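Local coordinates for histidine-containing phosphotransfer protein 2 (Oryza sativa, PDB 1YVI) that relays phosphoryl groups between cytokinin sensor histidine kinases and response regulators in a multistep His-to-Asp phosphorelay that promotes cytokinin signalling, at residues S15-Q20 with E25-L30; A62-Q67 with D73-Y78; G41-V46 with Q132-L137; R56-I61 with H80-S85; Q103-Q106 with G112-M115. One frame throughout, in Å; residues are numbered along the deposited sequence.

Contact 1: S15-Q20 with E25-L30; sequences SSMFSQ and EQFQQL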
# COMPACT_ATOMS: atom_id res chain seq x y z
N SER A 15 11.36 -2.49 11.75
CA SER A 15 10.96 -1.92 13.03
C SER A 15 10.45 -0.46 12.87
O SER A 15 9.43 -0.06 13.43
CB SER A 15 12.10 -2.04 14.05
OG SER A 15 12.12 -0.93 14.93
N SER A 16 11.15 0.32 12.07
CA SER A 16 10.73 1.69 11.86
C SER A 16 9.39 1.77 11.07
O SER A 16 8.61 2.70 11.25
CB SER A 16 11.85 2.47 11.17
OG SER A 16 11.81 2.21 9.77
N MET A 17 9.13 0.83 10.16
CA MET A 17 7.84 0.83 9.46
C MET A 17 6.69 0.66 10.46
O MET A 17 5.68 1.33 10.33
CB MET A 17 7.80 -0.25 8.40
CG MET A 17 8.72 0.07 7.23
SD MET A 17 9.16 -1.39 6.31
CE MET A 17 7.56 -2.01 5.82
N PHE A 18 6.85 -0.24 11.45
CA PHE A 18 5.81 -0.43 12.44
C PHE A 18 5.80 0.77 13.41
O PHE A 18 4.71 1.22 13.84
CB PHE A 18 6.00 -1.71 13.30
CG PHE A 18 5.71 -3.01 12.59
CD1 PHE A 18 6.73 -3.68 11.90
CD2 PHE A 18 4.44 -3.59 12.66
CE1 PHE A 18 6.49 -4.93 11.23
CE2 PHE A 18 4.17 -4.83 12.00
CZ PHE A 18 5.20 -5.50 11.29
N SER A 19 6.97 1.25 13.80
CA SER A 19 6.99 2.29 14.86
C SER A 19 6.49 3.63 14.31
O SER A 19 5.95 4.46 15.07
CB SER A 19 8.38 2.41 15.55
OG SER A 19 9.28 3.00 14.67
N GLN A 20 6.65 3.83 12.99
CA GLN A 20 6.08 5.03 12.34
C GLN A 20 4.61 4.93 11.93
O GLN A 20 4.04 5.85 11.35
CB GLN A 20 6.95 5.41 11.16
CG GLN A 20 8.31 5.90 11.63
CD GLN A 20 9.31 6.05 10.51
OE1 GLN A 20 8.98 5.89 9.34
NE2 GLN A 20 10.55 6.33 10.87
N GLU A 25 -0.51 -5.03 12.24
CA GLU A 25 -0.37 -6.49 12.50
C GLU A 25 -0.52 -7.37 11.27
O GLU A 25 0.06 -8.46 11.23
CB GLU A 25 -1.34 -6.96 13.62
CG GLU A 25 -2.84 -6.89 13.17
CD GLU A 25 -3.84 -6.92 14.33
OE1 GLU A 25 -3.60 -7.66 15.33
OE2 GLU A 25 -4.87 -6.20 14.22
N GLN A 26 -1.30 -6.95 10.27
CA GLN A 26 -1.50 -7.79 9.10
C GLN A 26 -0.15 -7.98 8.39
O GLN A 26 0.05 -8.97 7.75
CB GLN A 26 -2.55 -7.24 8.13
CG GLN A 26 -3.90 -7.07 8.79
CD GLN A 26 -4.35 -8.37 9.42
OE1 GLN A 26 -4.19 -9.45 8.82
NE2 GLN A 26 -4.89 -8.29 10.65
N PHE A 27 0.74 -7.00 8.48
CA PHE A 27 2.03 -7.14 7.80
C PHE A 27 2.91 -8.14 8.58
O PHE A 27 3.67 -8.95 8.00
CB PHE A 27 2.72 -5.78 7.65
CG PHE A 27 4.05 -5.87 7.00
CD1 PHE A 27 4.15 -6.02 5.59
CD2 PHE A 27 5.20 -5.83 7.75
CE1 PHE A 27 5.38 -6.14 4.97
CE2 PHE A 27 6.45 -5.96 7.13
CZ PHE A 27 6.54 -6.11 5.74
N GLN A 28 2.84 -8.04 9.90
CA GLN A 28 3.49 -9.02 10.77
C GLN A 28 3.03 -10.45 10.41
O GLN A 28 3.85 -11.34 10.25
CB GLN A 28 3.27 -8.66 12.24
CG GLN A 28 3.94 -9.60 13.21
CD GLN A 28 2.92 -10.23 14.15
OE1 GLN A 28 2.31 -11.26 13.82
NE2 GLN A 28 2.71 -9.59 15.31
N GLN A 29 1.73 -10.64 10.20
CA GLN A 29 1.20 -11.96 9.79
C GLN A 29 1.71 -12.48 8.44
O GLN A 29 1.81 -13.69 8.26
CB GLN A 29 -0.32 -11.97 9.82
CG GLN A 29 -0.91 -12.06 11.25
CD GLN A 29 -2.34 -11.54 11.35
OE1 GLN A 29 -2.74 -10.95 12.36
NE2 GLN A 29 -3.13 -11.76 10.29
N LEU A 30 2.05 -11.58 7.50
CA LEU A 30 2.69 -11.97 6.23
C LEU A 30 4.03 -12.60 6.51
O LEU A 30 4.43 -13.56 5.84
CB LEU A 30 2.97 -10.77 5.31
CG LEU A 30 1.86 -10.07 4.56
CD1 LEU A 30 2.53 -9.08 3.62
CD2 LEU A 30 1.05 -11.10 3.79
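F18 turns its ring across to F27 by placing CG anti to its own carbonyl carbon (chi1 -73°), while F27 answers with CG anti to its backbone N. The two side chains cross at about a right angle. CZ of F18 comes within 3.6 Å of CD2 of F27, approaching the F27 ring at its edge. The ring planes are inclined at 56°, an oblique pairing with centroids 5.8 Å apart. The end of F18 also reaches the backbone of the next helix: Q28 N lies at the edge of its ring, 3.7 Å from CZ, and Q28 CB is 3.8 Å from that same CZ. Deeper in, M17 CE packs 4.2 Å from F27 CZ.

The segments lie on successive helices, 2-19 and 25-34, a helical hairpin; locally their axes come within 11.2 Å and run at 154°. V23 in the turn touches both M17 and F18, and helix 110-142 backs M17 with F131 and F27 with M134. With aromatic carbons, a methionine methyl and one glutamine CB making the side-chain contacts, the hairpin closes here by apolar packing rather than by polar bonds between the segments.

Contact 2: A62-Q67 with D73-Y78; sequences ATLLEQ and DKVDAY
L64 points one methyl, CD1, at the edge of the Y78 ring, close to the ring plane. The gap from CD1 to Y78 CD2 is 3.5 Å, and the two side chains cross at about a right angle. The other methyl serves a different neighbour: L64 CD2 lies 3.9 Å from CD of K74, whose chain leaves its helix with CG anti to the backbone N (chi1 -165°) and then runs extended, again at roughly a right angle to the leucine. V75 meets the leucine from another side. Its CG2 is 3.9 Å from L64 CD1, and the same methyl meets L65 CD2 at 4.1 Å, so a single valine branch touches both leucines.

This is a helical hairpin of the HPt four-helix bundle: helix 42-65 leads through a short connection into helix 72-89, which returns alongside it. F101 and C105 of helix 92-106 also pack on V75, while L65 turns toward C113 and L114 of helix 110-142.

Q67 folds back toward T63. Its NE2 donates to T63 O at 2.9 Å along an almost straight path (175° at the hydrogen). The donor stands above the carbonyl plane rather than in it, and E66 N reaches the same oxygen from the opposite face, giving T63 O two donors. Nearby, R110 NH1 bonds to both L65 O and Q67 O, fastening this part of the chain to the start of helix 110-142.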
# COMPACT_ATOMS: atom_id res chain seq x y z
N ALA A 62 -7.95 7.69 -10.96
CA ALA A 62 -7.62 8.99 -11.61
C ALA A 62 -8.34 9.15 -12.93
O ALA A 62 -8.96 10.20 -13.19
CB ALA A 62 -6.09 9.18 -11.76
N THR A 63 -8.30 8.13 -13.77
CA THR A 63 -8.99 8.14 -15.06
C THR A 63 -10.48 8.31 -14.94
O THR A 63 -11.07 9.11 -15.69
CB THR A 63 -8.66 6.86 -15.89
OG1 THR A 63 -7.28 6.86 -16.13
CG2 THR A 63 -9.42 6.82 -17.21
N LEU A 64 -11.11 7.59 -14.01
CA LEU A 64 -12.53 7.76 -13.79
C LEU A 64 -12.86 9.19 -13.40
O LEU A 64 -13.93 9.76 -13.82
CB LEU A 64 -13.04 6.77 -12.72
CG LEU A 64 -13.02 5.25 -13.02
CD1 LEU A 64 -13.35 4.51 -11.71
CD2 LEU A 64 -14.06 4.93 -14.08
N LEU A 65 -11.97 9.81 -12.63
CA LEU A 65 -12.21 11.17 -12.11
C LEU A 65 -11.94 12.29 -13.12
O LEU A 65 -12.28 13.46 -12.87
CB LEU A 65 -11.37 11.41 -10.85
CG LEU A 65 -11.77 10.56 -9.62
CD1 LEU A 65 -10.78 10.81 -8.45
CD2 LEU A 65 -13.22 10.89 -9.21
N GLU A 66 -11.33 11.91 -14.24
CA GLU A 66 -11.10 12.77 -15.43
C GLU A 66 -12.30 12.75 -16.39
O GLU A 66 -12.32 13.51 -17.33
CB GLU A 66 -9.80 12.32 -16.15
CG GLU A 66 -8.53 12.68 -15.30
CD GLU A 66 -7.20 11.97 -15.69
OE1 GLU A 66 -7.11 11.43 -16.84
OE2 GLU A 66 -6.24 11.96 -14.82
N GLN A 67 -13.32 11.91 -16.16
CA GLN A 67 -14.41 11.80 -17.17
C GLN A 67 -15.42 12.96 -17.07
O GLN A 67 -15.65 13.46 -15.99
CB GLN A 67 -15.16 10.49 -17.05
CG GLN A 67 -14.29 9.27 -17.23
CD GLN A 67 -13.46 9.32 -18.50
OE1 GLN A 67 -14.01 9.36 -19.60
NE2 GLN A 67 -12.12 9.35 -18.34
N ASP A 73 -20.13 5.22 -8.46
CA ASP A 73 -20.25 3.84 -7.97
C ASP A 73 -19.00 3.03 -8.27
O ASP A 73 -18.58 2.27 -7.43
CB ASP A 73 -21.42 3.13 -8.63
CG ASP A 73 -22.76 3.69 -8.21
OD1 ASP A 73 -22.91 4.16 -7.06
OD2 ASP A 73 -23.66 3.56 -9.01
N LYS A 74 -18.40 3.27 -9.44
CA LYS A 74 -17.18 2.59 -9.86
C LYS A 74 -15.94 3.12 -9.15
O LYS A 74 -15.06 2.36 -8.72
CB LYS A 74 -17.04 2.64 -11.39
CG LYS A 74 -16.00 1.63 -11.92
CD LYS A 74 -15.97 1.64 -13.47
CE LYS A 74 -14.86 0.69 -14.03
NZ LYS A 74 -15.08 0.40 -15.50
N VAL A 75 -15.87 4.43 -8.95
CA VAL A 75 -14.87 4.96 -8.02
C VAL A 75 -14.89 4.29 -6.66
O VAL A 75 -13.86 3.87 -6.11
CB VAL A 75 -15.01 6.53 -7.90
CG1 VAL A 75 -13.91 7.10 -6.91
CG2 VAL A 75 -14.86 7.16 -9.32
N ASP A 76 -16.07 4.21 -6.08
CA ASP A 76 -16.25 3.66 -4.75
C ASP A 76 -15.80 2.18 -4.77
O ASP A 76 -15.09 1.72 -3.87
CB ASP A 76 -17.74 3.79 -4.44
CG ASP A 76 -18.08 3.75 -2.97
OD1 ASP A 76 -17.21 3.61 -2.10
OD2 ASP A 76 -19.29 3.82 -2.69
N ALA A 77 -16.22 1.44 -5.79
CA ALA A 77 -15.79 0.02 -5.95
C ALA A 77 -14.26 -0.10 -6.05
O ALA A 77 -13.73 -0.99 -5.43
CB ALA A 77 -16.42 -0.61 -7.19
N TYR A 78 -13.57 0.75 -6.85
CA TYR A 78 -12.09 0.70 -6.92
C TYR A 78 -11.42 1.04 -5.60
O TYR A 78 -10.44 0.41 -5.20
CB TYR A 78 -11.52 1.65 -7.95
CG TYR A 78 -11.41 1.04 -9.33
CD1 TYR A 78 -10.54 -0.01 -9.59
CD2 TYR A 78 -12.12 1.56 -10.37
CE1 TYR A 78 -10.43 -0.55 -10.89
CE2 TYR A 78 -12.02 1.03 -11.65
CZ TYR A 78 -11.15 0.00 -11.90
OH TYR A 78 -11.15 -0.51 -13.17

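Contact 3: G41-V46 with Q132-L137; sequences GFVSEV and QTMLQL
M134 is the first residue of the second segment to touch the other helix. With CG anti to its backbone N (chi1 -175°), it carries its thioether across until CE stands 4.2 Å from V43 CG1, a contact between a methyl and one valine branch. The same methionine also packs on L10 and L13 of helix 2-19 and on V47, so it joins three helices.

One step on, L135 makes the tighter approach. L135 CD2 lies 3.4 Å from S44 O, a backbone oxygen, and 3.7 Å from S44 CB; the methyl thus rests against both main chain and side chain of the serine. The backbones are close as well, with the CA atoms of S44 and L135 only 6.0 Å apart. S44 O is not left to the methyl alone, since it is hydrogen-bonded to T48 OG1. L135 contributes a polar atom too: its carbonyl O takes a hydrogen bond from a water at 2.7 Å, and that water is also bonded to S44 OG at 3.0 Å.

The segments bring the start of helix 42-65, introduced by G41 at its N-cap, against the far part of the long helix 110-142. Chemically the join is mixed: methyl packing holds the inner side, while a single water links the serine hydroxyl to the facing carbonyl, so the polar connection between the segments is indirect.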
# COMPACT_ATOMS: atom_id res chain seq x y z
N GLY A 41 10.67 -16.28 -0.37
CA GLY A 41 10.59 -14.93 -0.92
C GLY A 41 9.13 -14.51 -0.98
O GLY A 41 8.78 -13.59 -1.72
N PHE A 42 8.29 -15.18 -0.20
CA PHE A 42 6.87 -14.93 -0.21
C PHE A 42 6.52 -13.43 0.04
O PHE A 42 5.79 -12.81 -0.75
CB PHE A 42 6.17 -15.80 0.80
CG PHE A 42 4.69 -15.53 0.93
CD1 PHE A 42 3.80 -15.87 -0.10
CD2 PHE A 42 4.15 -15.00 2.13
CE1 PHE A 42 2.40 -15.69 0.05
CE2 PHE A 42 2.76 -14.81 2.26
CZ PHE A 42 1.89 -15.15 1.20
N VAL A 43 7.00 -12.90 1.15
CA VAL A 43 6.73 -11.48 1.51
C VAL A 43 7.21 -10.53 0.38
O VAL A 43 6.47 -9.63 -0.04
CB VAL A 43 7.36 -11.11 2.89
CG1 VAL A 43 7.16 -9.62 3.18
CG2 VAL A 43 6.66 -11.95 3.95
N SER A 44 8.42 -10.73 -0.17
CA SER A 44 8.87 -9.83 -1.24
C SER A 44 7.92 -9.84 -2.45
O SER A 44 7.72 -8.81 -3.11
CB SER A 44 10.26 -10.22 -1.79
OG SER A 44 11.31 -9.99 -0.83
N GLU A 45 7.42 -11.03 -2.80
CA GLU A 45 6.50 -11.16 -3.94
C GLU A 45 5.15 -10.53 -3.69
O GLU A 45 4.58 -9.92 -4.59
CB GLU A 45 6.34 -12.63 -4.38
CG GLU A 45 7.67 -13.29 -4.95
CD GLU A 45 8.23 -12.64 -6.22
OE1 GLU A 45 7.57 -11.81 -6.86
OE2 GLU A 45 9.36 -12.99 -6.56
N VAL A 46 4.66 -10.70 -2.46
CA VAL A 46 3.38 -10.14 -2.03
C VAL A 46 3.48 -8.62 -2.15
O VAL A 46 2.56 -7.98 -2.66
CB VAL A 46 3.01 -10.59 -0.59
CG1 VAL A 46 1.81 -9.76 -0.00
CG2 VAL A 46 2.63 -12.08 -0.59
N GLN A 132 10.38 -0.60 -1.18
CA GLN A 132 11.40 -0.74 -2.20
C GLN A 132 12.79 -0.96 -1.57
O GLN A 132 13.55 -1.79 -2.00
CB GLN A 132 11.43 0.52 -3.08
CG GLN A 132 10.20 0.62 -4.03
CD GLN A 132 10.05 -0.59 -4.92
OE1 GLN A 132 10.95 -0.87 -5.66
NE2 GLN A 132 8.91 -1.30 -4.83
N THR A 133 13.09 -0.20 -0.53
CA THR A 133 14.32 -0.41 0.28
C THR A 133 14.33 -1.85 0.87
O THR A 133 15.36 -2.53 0.82
CB THR A 133 14.41 0.66 1.39
OG1 THR A 133 14.41 2.00 0.80
CG2 THR A 133 15.69 0.48 2.23
N MET A 134 13.21 -2.30 1.41
CA MET A 134 13.08 -3.69 1.95
C MET A 134 13.42 -4.70 0.87
O MET A 134 14.20 -5.65 1.12
CB MET A 134 11.67 -3.92 2.49
CG MET A 134 11.48 -5.25 3.16
SD MET A 134 9.72 -5.66 3.24
CE MET A 134 9.52 -6.46 1.69
N LEU A 135 12.85 -4.52 -0.31
CA LEU A 135 13.05 -5.48 -1.46
C LEU A 135 14.52 -5.62 -1.85
O LEU A 135 15.02 -6.74 -2.15
CB LEU A 135 12.24 -5.07 -2.70
CG LEU A 135 10.72 -5.16 -2.54
CD1 LEU A 135 9.98 -4.50 -3.71
CD2 LEU A 135 10.28 -6.62 -2.43
N GLN A 136 15.19 -4.48 -1.93
CA GLN A 136 16.61 -4.41 -2.23
C GLN A 136 17.38 -5.15 -1.14
O GLN A 136 18.23 -6.02 -1.45
CB GLN A 136 17.00 -2.94 -2.34
CG GLN A 136 18.41 -2.57 -2.81
CD GLN A 136 18.44 -1.04 -3.17
OE1 GLN A 136 17.45 -0.33 -2.91
NE2 GLN A 136 19.55 -0.56 -3.77
N LEU A 137 17.09 -4.87 0.13
CA LEU A 137 17.71 -5.64 1.24
C LEU A 137 17.40 -7.14 1.19
O LEU A 137 18.31 -7.96 1.33
CB LEU A 137 17.34 -5.07 2.64
CG LEU A 137 17.79 -3.62 2.89
CD1 LEU A 137 17.19 -3.07 4.23
CD2 LEU A 137 19.29 -3.57 2.92
O HOH W 1 13.50 -8.95 -2.66

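Contact 4: R56-I61 with H80-S85; sequences RIINEI and HQLKGS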
# COMPACT_ATOMS: atom_id res chain seq x y z
N ARG A 56 -1.74 0.54 -10.15
CA ARG A 56 -2.73 0.33 -11.21
C ARG A 56 -4.10 0.87 -10.81
O ARG A 56 -4.82 1.52 -11.63
CB ARG A 56 -2.87 -1.18 -11.51
CG ARG A 56 -3.81 -1.47 -12.63
CD ARG A 56 -4.01 -2.95 -12.87
NE ARG A 56 -4.27 -3.69 -11.63
CZ ARG A 56 -5.47 -3.86 -11.09
NH1 ARG A 56 -6.57 -3.35 -11.65
NH2 ARG A 56 -5.56 -4.54 -9.98
N ILE A 57 -4.55 0.56 -9.60
CA ILE A 57 -5.87 1.01 -9.17
C ILE A 57 -5.93 2.54 -8.99
O ILE A 57 -6.94 3.15 -9.27
CB ILE A 57 -6.28 0.31 -7.82
CG1 ILE A 57 -6.58 -1.16 -8.05
CG2 ILE A 57 -7.56 0.97 -7.20
CD1 ILE A 57 -6.39 -2.01 -6.77
N ILE A 58 -4.91 3.10 -8.36
CA ILE A 58 -4.84 4.58 -8.21
C ILE A 58 -5.00 5.21 -9.60
O ILE A 58 -5.79 6.15 -9.80
CB ILE A 58 -3.51 5.01 -7.56
CG1 ILE A 58 -3.53 4.59 -6.07
CG2 ILE A 58 -3.23 6.54 -7.82
CD1 ILE A 58 -2.23 4.73 -5.31
N ASN A 59 -4.27 4.68 -10.59
CA ASN A 59 -4.35 5.23 -11.95
C ASN A 59 -5.71 5.02 -12.57
O ASN A 59 -6.19 5.90 -13.26
CB ASN A 59 -3.29 4.63 -12.85
CG ASN A 59 -1.89 5.04 -12.44
OD1 ASN A 59 -1.69 6.11 -11.87
ND2 ASN A 59 -0.90 4.21 -12.79
N GLU A 60 -6.37 3.89 -12.29
CA GLU A 60 -7.76 3.70 -12.81
C GLU A 60 -8.76 4.67 -12.18
O GLU A 60 -9.69 5.14 -12.85
CB GLU A 60 -8.31 2.26 -12.58
CG GLU A 60 -7.50 1.16 -13.22
CD GLU A 60 -7.71 0.97 -14.72
OE1 GLU A 60 -8.44 1.78 -15.35
OE2 GLU A 60 -7.13 -0.02 -15.26
N ILE A 61 -8.65 4.87 -10.88
CA ILE A 61 -9.47 5.89 -10.22
C ILE A 61 -9.23 7.29 -10.82
O ILE A 61 -10.20 7.99 -11.16
CB ILE A 61 -9.20 5.93 -8.72
CG1 ILE A 61 -9.69 4.60 -8.06
CG2 ILE A 61 -10.03 7.07 -8.05
CD1 ILE A 61 -9.07 4.38 -6.64
N HIS A 80 -12.74 0.56 -2.74
CA HIS A 80 -13.02 -0.56 -1.86
C HIS A 80 -12.00 -1.67 -2.13
O HIS A 80 -11.52 -2.31 -1.22
CB HIS A 80 -14.45 -1.07 -2.16
CG HIS A 80 -14.88 -2.22 -1.29
ND1 HIS A 80 -14.85 -3.54 -1.72
CD2 HIS A 80 -15.33 -2.26 -0.00
CE1 HIS A 80 -15.23 -4.34 -0.73
NE2 HIS A 80 -15.56 -3.58 0.31
N GLN A 81 -11.68 -1.91 -3.40
CA GLN A 81 -10.64 -2.89 -3.74
C GLN A 81 -9.31 -2.50 -3.12
O GLN A 81 -8.61 -3.37 -2.63
CB GLN A 81 -10.37 -2.95 -5.24
CG GLN A 81 -11.36 -3.62 -6.02
CD GLN A 81 -10.79 -4.13 -7.35
OE1 GLN A 81 -11.31 -5.09 -7.91
NE2 GLN A 81 -9.75 -3.48 -7.87
N LEU A 82 -8.92 -1.23 -3.25
CA LEU A 82 -7.61 -0.79 -2.73
C LEU A 82 -7.62 -0.92 -1.20
O LEU A 82 -6.62 -1.25 -0.62
CB LEU A 82 -7.31 0.66 -3.13
CG LEU A 82 -5.97 1.24 -2.68
CD1 LEU A 82 -4.81 0.34 -3.10
CD2 LEU A 82 -5.83 2.65 -3.27
N LYS A 83 -8.75 -0.60 -0.57
CA LYS A 83 -8.92 -0.73 0.87
C LYS A 83 -8.65 -2.17 1.30
O LYS A 83 -7.93 -2.41 2.27
CB LYS A 83 -10.34 -0.40 1.27
CG LYS A 83 -10.43 -0.26 2.77
CD LYS A 83 -11.82 -0.39 3.25
CE LYS A 83 -12.15 -1.79 3.61
NZ LYS A 83 -12.02 -1.95 5.08
N GLY A 84 -9.28 -3.11 0.60
CA GLY A 84 -9.05 -4.53 0.85
C GLY A 84 -7.64 -5.02 0.59
O GLY A 84 -7.10 -5.75 1.42
N SER A 85 -7.01 -4.68 -0.55
CA SER A 85 -5.63 -5.07 -0.74
C SER A 85 -4.64 -4.44 0.26
O SER A 85 -3.67 -5.09 0.69
CB SER A 85 -5.13 -4.88 -2.19
OG SER A 85 -5.07 -3.50 -2.50
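L82 O, the carbonyl of a residue that packs directly on the facing helix, is approached by two serine hydroxyls of its own helix: S86 OG is hydrogen-bonded to it, and S85 OG donates a weak bond of 3.3 Å. Those bonds stay within helix 72-89; the leucine side chain makes the contact across. L82 CB meets I57 CG2 at 4.1 Å; with CG anti to the backbone N (chi1 -179°), the chain carries L82 CD2 on to I58 CG1, also at 4.1 Å.

The helices are two neighbours in the antiparallel four-helix bundle of the HPt domain; the two segments run at 163° to each other with local axes 10.3 Å apart. V120 of helix 110-142 lies against both I58 and L82, and C98 of helix 92-106 touches L82, so this leucine meets side chains from the three other bundle helices.

Toward the surface, Q81 takes over from L82. Its chain is extended beyond CG and lays the amide nitrogen beside the isoleucine: Q81 NE2 is 3.8 Å from I57 CD1 and 3.9 Å from I57 CG1, a van der Waals contact of a polar group with aliphatic carbon. H80, the predicted phosphorylation site, unmodified here, immediately precedes Q81 and is exposed.

Contact 5: Q103-Q106 with G112-M115; sequences QFCQ and GCLM
F104, C113 and G112 bury most of this contact. The phenyl ring of F104 lies against the main chain of G112, with the glycine oxygen over one ring face: G112 O is 3.6 Å from F104 CD2. Setting CG anti to the carbonyl carbon (chi1 -47°) brings the ring there, and the other ortho carbon, F104 CD1, is 4.1 Å from G112 CA. Having no side chain, G112 lets the phenyl come right down on the peptide, and the CA atoms of F104 and G112 are 5.4 Å apart.

C113 takes up the inner side. Its N is 3.7 Å from F104 CB, and its sulfur rests 3.8 Å from that same CB. Beyond it, C113 SG faces C105 SG at 4.0 Å. Both cysteines are buried: C105 leans on V75 and D76 of helix 72-89, and C113 on F72 and on L65 of helix 42-65. The contact therefore ties the end of helix 92-106 to the beginning of helix 110-142, closing the tight turn between the last two helices of the HPt bundle. S109 OG, just before the helix, is hydrogen-bonded to G112 N, securing an amide of the new helix's first turn.

The distance between the sulfurs is far too long for a disulfide. C105 and C113 meet as separate packing groups, so this turn is shaped by ring-on-peptide and sulfur contacts, without a covalent cross-link.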
# COMPACT_ATOMS: atom_id res chain seq x y z
N GLN A 103 -17.06 8.64 1.51
CA GLN A 103 -17.98 9.77 1.73
C GLN A 103 -18.05 10.70 0.49
O GLN A 103 -19.12 11.16 0.14
CB GLN A 103 -17.56 10.55 2.97
CG GLN A 103 -18.52 11.69 3.31
CD GLN A 103 -19.88 11.17 3.68
OE1 GLN A 103 -20.00 10.34 4.57
NE2 GLN A 103 -20.93 11.68 3.01
N PHE A 104 -16.91 10.96 -0.14
CA PHE A 104 -16.86 11.79 -1.37
C PHE A 104 -17.58 11.17 -2.53
O PHE A 104 -18.10 11.87 -3.38
CB PHE A 104 -15.42 12.18 -1.69
CG PHE A 104 -14.68 12.69 -0.48
CD1 PHE A 104 -15.18 13.83 0.23
CD2 PHE A 104 -13.56 12.05 -0.01
CE1 PHE A 104 -14.55 14.27 1.36
CE2 PHE A 104 -12.91 12.49 1.16
CZ PHE A 104 -13.42 13.62 1.85
N CYS A 105 -17.61 9.83 -2.59
CA CYS A 105 -18.45 9.10 -3.60
C CYS A 105 -19.91 9.25 -3.31
O CYS A 105 -20.68 9.54 -4.21
CB CYS A 105 -18.10 7.61 -3.62
SG CYS A 105 -16.43 7.35 -4.23
N GLN A 106 -20.28 9.13 -2.03
CA GLN A 106 -21.65 9.39 -1.63
C GLN A 106 -22.09 10.82 -1.87
O GLN A 106 -23.23 11.06 -2.24
CB GLN A 106 -21.83 9.05 -0.15
CG GLN A 106 -23.13 9.63 0.41
CD GLN A 106 -23.58 8.98 1.71
OE1 GLN A 106 -22.87 8.99 2.72
NE2 GLN A 106 -24.78 8.41 1.68
N GLY A 112 -13.70 16.32 -4.18
CA GLY A 112 -13.40 15.62 -2.94
C GLY A 112 -12.64 14.29 -3.21
O GLY A 112 -11.71 13.95 -2.51
N CYS A 113 -13.11 13.53 -4.19
CA CYS A 113 -12.46 12.27 -4.65
C CYS A 113 -11.02 12.59 -5.09
O CYS A 113 -10.10 11.86 -4.71
CB CYS A 113 -13.26 11.64 -5.80
SG CYS A 113 -14.84 10.92 -5.24
N LEU A 114 -10.83 13.68 -5.85
CA LEU A 114 -9.50 14.07 -6.31
C LEU A 114 -8.59 14.41 -5.16
O LEU A 114 -7.42 14.00 -5.16
CB LEU A 114 -9.56 15.19 -7.38
CG LEU A 114 -9.91 14.79 -8.81
CD1 LEU A 114 -10.27 16.06 -9.64
CD2 LEU A 114 -8.82 14.03 -9.51
N MET A 115 -9.11 15.09 -4.15
CA MET A 115 -8.30 15.47 -2.97
C MET A 115 -8.04 14.25 -2.12
O MET A 115 -6.92 14.08 -1.61
CB MET A 115 -9.00 16.53 -2.09
CG MET A 115 -8.98 17.98 -2.65
SD MET A 115 -9.48 19.09 -1.28
CE MET A 115 -7.99 19.17 -0.25

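In the fold
The five contacts form two groups on opposite sides of the chain's centre. Contacts 1 and 3, with centres 14 Å apart, touch where L30 meets V43 and V46, binding the N-terminal hairpin to helices 42-65 and 110-142. Contacts 2, 4 and 5 lie on the other side; the centre of contact 2 is 10 Å from those of both 4 and 5, and it touches each. The centres of contacts 1 and 2 are 30 Å apart. Along the chain contact 1 comes first; contact 3 then spans all the rest, with contact 2 inside contact 4, and contact 5 following. Helix 42-65 serves contacts 2, 3 and 4, running from the N-terminal hairpin to the bundle region that carries H80.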